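TipC2 (Streptococcus intermedius B196, PDB 6DHX) probably acts as an immunity protein that recognises and neutralises an antibacterial toxin exported by the type VII secretion system. Local coordinates at residues Y74-I79 and L91-K96. Numbering follows the deposited sequence.
Sequences YTKIAI and LIYFEK
Four backbone hydrogen bonds join 74-79 to 91-96 as the antiparallel arms of a β-hairpin within the curved sheet. A78 and Y93 form a hydrogen-bonded pair: A78 N donates to Y93 O at 2.9 Å, almost in line with the carbonyl bond, and Y93 N returns a bond to A78 O in the carbonyl plane. At E95 the pattern splits over a β-bulge. E95 N binds K76 O, but E95 O takes T75 N instead, at 2.9 Å and with the donor 35° out of the carbonyl plane. Beside the bulge, a water bridges T75 OG1 and E95 OE1, donating to the carboxylate; R103 and R105 of the next strand form salt bridges with that carboxylate, which should favour its charged form. On the face it shares with A78, Y93 and E95, K76 stretches out fully until NZ donates to Y93 OH at 3.0 Å. With CG wedged between the backbone N and C (chi1 69°), the Y93 ring turns one face to A78 CB, a CH-pi contact. On the opposite face, which carries Y74, I77, I79, I92, F94 and K96, Y74 and I77 pack against helix 151-173, and Y74 OH hydrogen-bonds H157 there. I79 CG2 meets I92 CG1, and F94 CD2 sits at the edge of the Y74 ring. Over one face of that ring lies K96 CD, 4.0 Å from the Y74 ring centroid and displaced toward the rim, nearest CE1.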
ATOM      1  N   TYR A  74      -8.879 -11.761   0.656  1.00 40.70           N
ATOM      2  CA  TYR A  74      -7.664 -10.949   0.719  1.00 35.67           C
ATOM      3  C   TYR A  74      -6.580 -11.703   1.474  1.00 41.59           C
ATOM      4  O   TYR A  74      -6.792 -12.167   2.602  1.00 44.21           O
ATOM      5  CB  TYR A  74      -7.943  -9.590   1.370  1.00 32.63           C
ATOM      6  CG  TYR A  74      -8.881  -8.750   0.529  1.00 33.64           C
ATOM      7  CD1 TYR A  74      -8.400  -7.952  -0.514  1.00 31.64           C
ATOM      8  CD2 TYR A  74     -10.255  -8.781   0.746  1.00 41.25           C
ATOM      9  CE1 TYR A  74      -9.271  -7.195  -1.304  1.00 32.54           C
ATOM     10  CE2 TYR A  74     -11.128  -8.029  -0.029  1.00 39.43           C
ATOM     11  CZ  TYR A  74     -10.627  -7.228  -1.055  1.00 38.05           C
ATOM     12  OH  TYR A  74     -11.499  -6.495  -1.848  1.00 41.23           O
ATOM     13  N   THR A  75      -5.412 -11.818   0.852  1.00 31.43           N
ATOM     14  CA  THR A  75      -4.335 -12.657   1.350  1.00 31.36           C
ATOM     15  C   THR A  75      -3.223 -11.856   2.015  1.00 32.12           C
ATOM     16  O   THR A  75      -2.415 -12.444   2.754  1.00 33.24           O
ATOM     17  CB  THR A  75      -3.744 -13.496   0.203  1.00 36.77           C
ATOM     18  OG1 THR A  75      -3.275 -12.628  -0.837  1.00 33.98           O
ATOM     19  CG2 THR A  75      -4.802 -14.409  -0.375  1.00 45.90           C
ATOM     20  N   LYS A  76      -3.141 -10.554   1.735  1.00 27.68           N
ATOM     21  CA  LYS A  76      -2.054  -9.731   2.253  1.00 25.60           C
ATOM     22  C   LYS A  76      -2.447  -8.266   2.155  1.00 27.80           C
ATOM     23  O   LYS A  76      -3.002  -7.829   1.144  1.00 25.61           O
ATOM     24  CB  LYS A  76      -0.753  -9.965   1.466  1.00 30.58           C
ATOM     25  CG  LYS A  76       0.450  -9.262   2.051  1.00 29.84           C
ATOM     26  CD  LYS A  76       1.742  -9.793   1.402  1.00 34.84           C
ATOM     27  CE  LYS A  76       2.945  -9.223   2.114  1.00 37.23           C
ATOM     28  NZ  LYS A  76       4.244  -9.743   1.523  1.00 33.34           N
ATOM     29  N   ILE A  77      -2.118  -7.500   3.189  1.00 23.32           N
ATOM     30  CA  ILE A  77      -2.228  -6.051   3.149  1.00 21.85           C
ATOM     31  C   ILE A  77      -0.998  -5.522   3.864  1.00 22.77           C
ATOM     32  O   ILE A  77      -0.734  -5.905   5.007  1.00 22.29           O
ATOM     33  CB  ILE A  77      -3.522  -5.523   3.836  1.00 22.03           C
ATOM     34  CG1 ILE A  77      -4.788  -6.230   3.338  1.00 27.52           C
ATOM     35  CG2 ILE A  77      -3.613  -3.969   3.675  1.00 21.99           C
ATOM     36  CD1 ILE A  77      -6.030  -6.025   4.255  1.00 29.42           C
ATOM     37  N   ALA A  78      -0.242  -4.648   3.209  1.00 20.82           N
ATOM     38  CA  ALA A  78       1.054  -4.273   3.768  1.00 24.69           C
ATOM     39  C   ALA A  78       1.373  -2.827   3.438  1.00 24.84           C
ATOM     40  O   ALA A  78       0.861  -2.258   2.465  1.00 22.29           O
ATOM     41  CB  ALA A  78       2.154  -5.215   3.250  1.00 25.99           C
ATOM     42  N   ILE A  79       2.197  -2.212   4.290  1.00 21.52           N
ATOM     43  CA  ILE A  79       2.693  -0.852   4.059  1.00 19.85           C
ATOM     44  C   ILE A  79       4.199  -0.892   4.213  1.00 23.82           C
ATOM     45  O   ILE A  79       4.689  -1.261   5.273  1.00 21.26           O
ATOM     46  CB  ILE A  79       2.110   0.174   5.048  1.00 20.20           C
ATOM     47  CG1 ILE A  79       0.580   0.054   5.143  1.00 20.00           C
ATOM     48  CG2 ILE A  79       2.555   1.588   4.614  1.00 20.79           C
ATOM     49  CD1 ILE A  79      -0.023   0.905   6.293  1.00 22.02           C
ATOM     50  N   LEU A  91       4.605   2.753   0.315  1.00 18.42           N
ATOM     51  CA  LEU A  91       3.920   1.847  -0.616  1.00 18.98           C
ATOM     52  C   LEU A  91       2.866   1.108   0.190  1.00 23.37           C
ATOM     53  O   LEU A  91       3.210   0.410   1.153  1.00 25.07           O
ATOM     54  CB  LEU A  91       4.902   0.858  -1.229  1.00 22.40           C
ATOM     55  CG  LEU A  91       4.177  -0.313  -1.914  1.00 25.70           C
ATOM     56  CD1 LEU A  91       3.504   0.194  -3.241  1.00 27.72           C
ATOM     57  CD2 LEU A  91       5.177  -1.391  -2.199  1.00 30.42           C
ATOM     58  N   ILE A  92       1.592   1.267  -0.188  1.00 21.45           N
ATOM     59  CA  ILE A  92       0.485   0.507   0.389  1.00 19.06           C
ATOM     60  C   ILE A  92       0.074  -0.499  -0.677  1.00 20.87           C
ATOM     61  O   ILE A  92      -0.249  -0.101  -1.795  1.00 21.63           O
ATOM     62  CB  ILE A  92      -0.700   1.421   0.746  1.00 20.72           C
ATOM     63  CG1 ILE A  92      -0.267   2.464   1.802  1.00 19.26           C
ATOM     64  CG2 ILE A  92      -1.946   0.573   1.165  1.00 21.46           C
ATOM     65  CD1 ILE A  92      -1.255   3.664   1.858  1.00 23.02           C
ATOM     66  N   TYR A  93       0.081  -1.788  -0.361  1.00 20.32           N
ATOM     67  CA  TYR A  93      -0.369  -2.739  -1.362  1.00 21.16           C
ATOM     68  C   TYR A  93      -1.184  -3.844  -0.718  1.00 23.13           C
ATOM     69  O   TYR A  93      -1.133  -4.088   0.492  1.00 24.74           O
ATOM     70  CB  TYR A  93       0.794  -3.327  -2.186  1.00 21.90           C
ATOM     71  CG  TYR A  93       1.743  -4.254  -1.465  1.00 25.14           C
ATOM     72  CD1 TYR A  93       2.812  -3.755  -0.723  1.00 28.22           C
ATOM     73  CD2 TYR A  93       1.585  -5.642  -1.573  1.00 28.62           C
ATOM     74  CE1 TYR A  93       3.706  -4.632  -0.070  1.00 29.68           C
ATOM     75  CE2 TYR A  93       2.445  -6.511  -0.939  1.00 33.88           C
ATOM     76  CZ  TYR A  93       3.508  -6.012  -0.183  1.00 34.39           C
ATOM     77  OH  TYR A  93       4.393  -6.899   0.440  1.00 35.75           O
ATOM     78  N   PHE A  94      -1.974  -4.507  -1.562  1.00 21.71           N
ATOM     79  CA  PHE A  94      -2.750  -5.614  -1.059  1.00 23.06           C
ATOM     80  C   PHE A  94      -2.965  -6.592  -2.189  1.00 26.27           C
ATOM     81  O   PHE A  94      -2.785  -6.265  -3.375  1.00 24.52           O
ATOM     82  CB  PHE A  94      -4.090  -5.167  -0.465  1.00 22.35           C
ATOM     83  CG  PHE A  94      -5.024  -4.455  -1.455  1.00 26.52           C
ATOM     84  CD1 PHE A  94      -4.940  -3.074  -1.641  1.00 21.96           C
ATOM     85  CD2 PHE A  94      -6.011  -5.167  -2.138  1.00 29.79           C
ATOM     86  CE1 PHE A  94      -5.818  -2.402  -2.513  1.00 24.00           C
ATOM     87  CE2 PHE A  94      -6.876  -4.506  -3.014  1.00 32.17           C
ATOM     88  CZ  PHE A  94      -6.806  -3.116  -3.181  1.00 26.60           C
ATOM     89  N   GLU A  95      -3.302  -7.813  -1.796  1.00 25.85           N
ATOM     90  CA  GLU A  95      -3.419  -8.937  -2.725  1.00 25.82           C
ATOM     91  C   GLU A  95      -4.674  -9.731  -2.405  1.00 27.18           C
ATOM     92  O   GLU A  95      -5.072  -9.861  -1.240  1.00 30.70           O
ATOM     93  CB  GLU A  95      -2.181  -9.878  -2.670  1.00 26.62           C
ATOM     94  CG  GLU A  95      -0.812  -9.184  -2.867  1.00 29.53           C
ATOM     95  CD  GLU A  95       0.350 -10.179  -3.023  1.00 39.74           C
ATOM     96  OE1 GLU A  95       0.147 -11.391  -2.805  1.00 39.28           O
ATOM     97  OE2 GLU A  95       1.477  -9.732  -3.353  1.00 36.84           O
ATOM     98  N   LYS A  96      -5.303 -10.245  -3.458  1.00 28.39           N
ATOM     99  CA  LYS A  96      -6.568 -10.958  -3.383  1.00 32.48           C
ATOM    100  C   LYS A  96      -6.524 -12.113  -4.362  1.00 37.40           C
ATOM    101  O   LYS A  96      -6.043 -11.970  -5.497  1.00 33.27           O
ATOM    102  CB  LYS A  96      -7.744 -10.032  -3.724  1.00 35.18           C
ATOM    103  CG  LYS A  96      -9.124 -10.609  -3.399  1.00 41.63           C
ATOM    104  CD  LYS A  96     -10.224  -9.700  -3.918  1.00 46.79           C
ATOM    105  CE  LYS A  96     -10.740 -10.192  -5.264  1.00 57.84           C
ATOM    106  NZ  LYS A  96     -11.285 -11.582  -5.192  1.00 63.50           N
TER
HETATM  107  O   HOH W   1      -0.449 -12.872  -0.396  1.00 38.50           O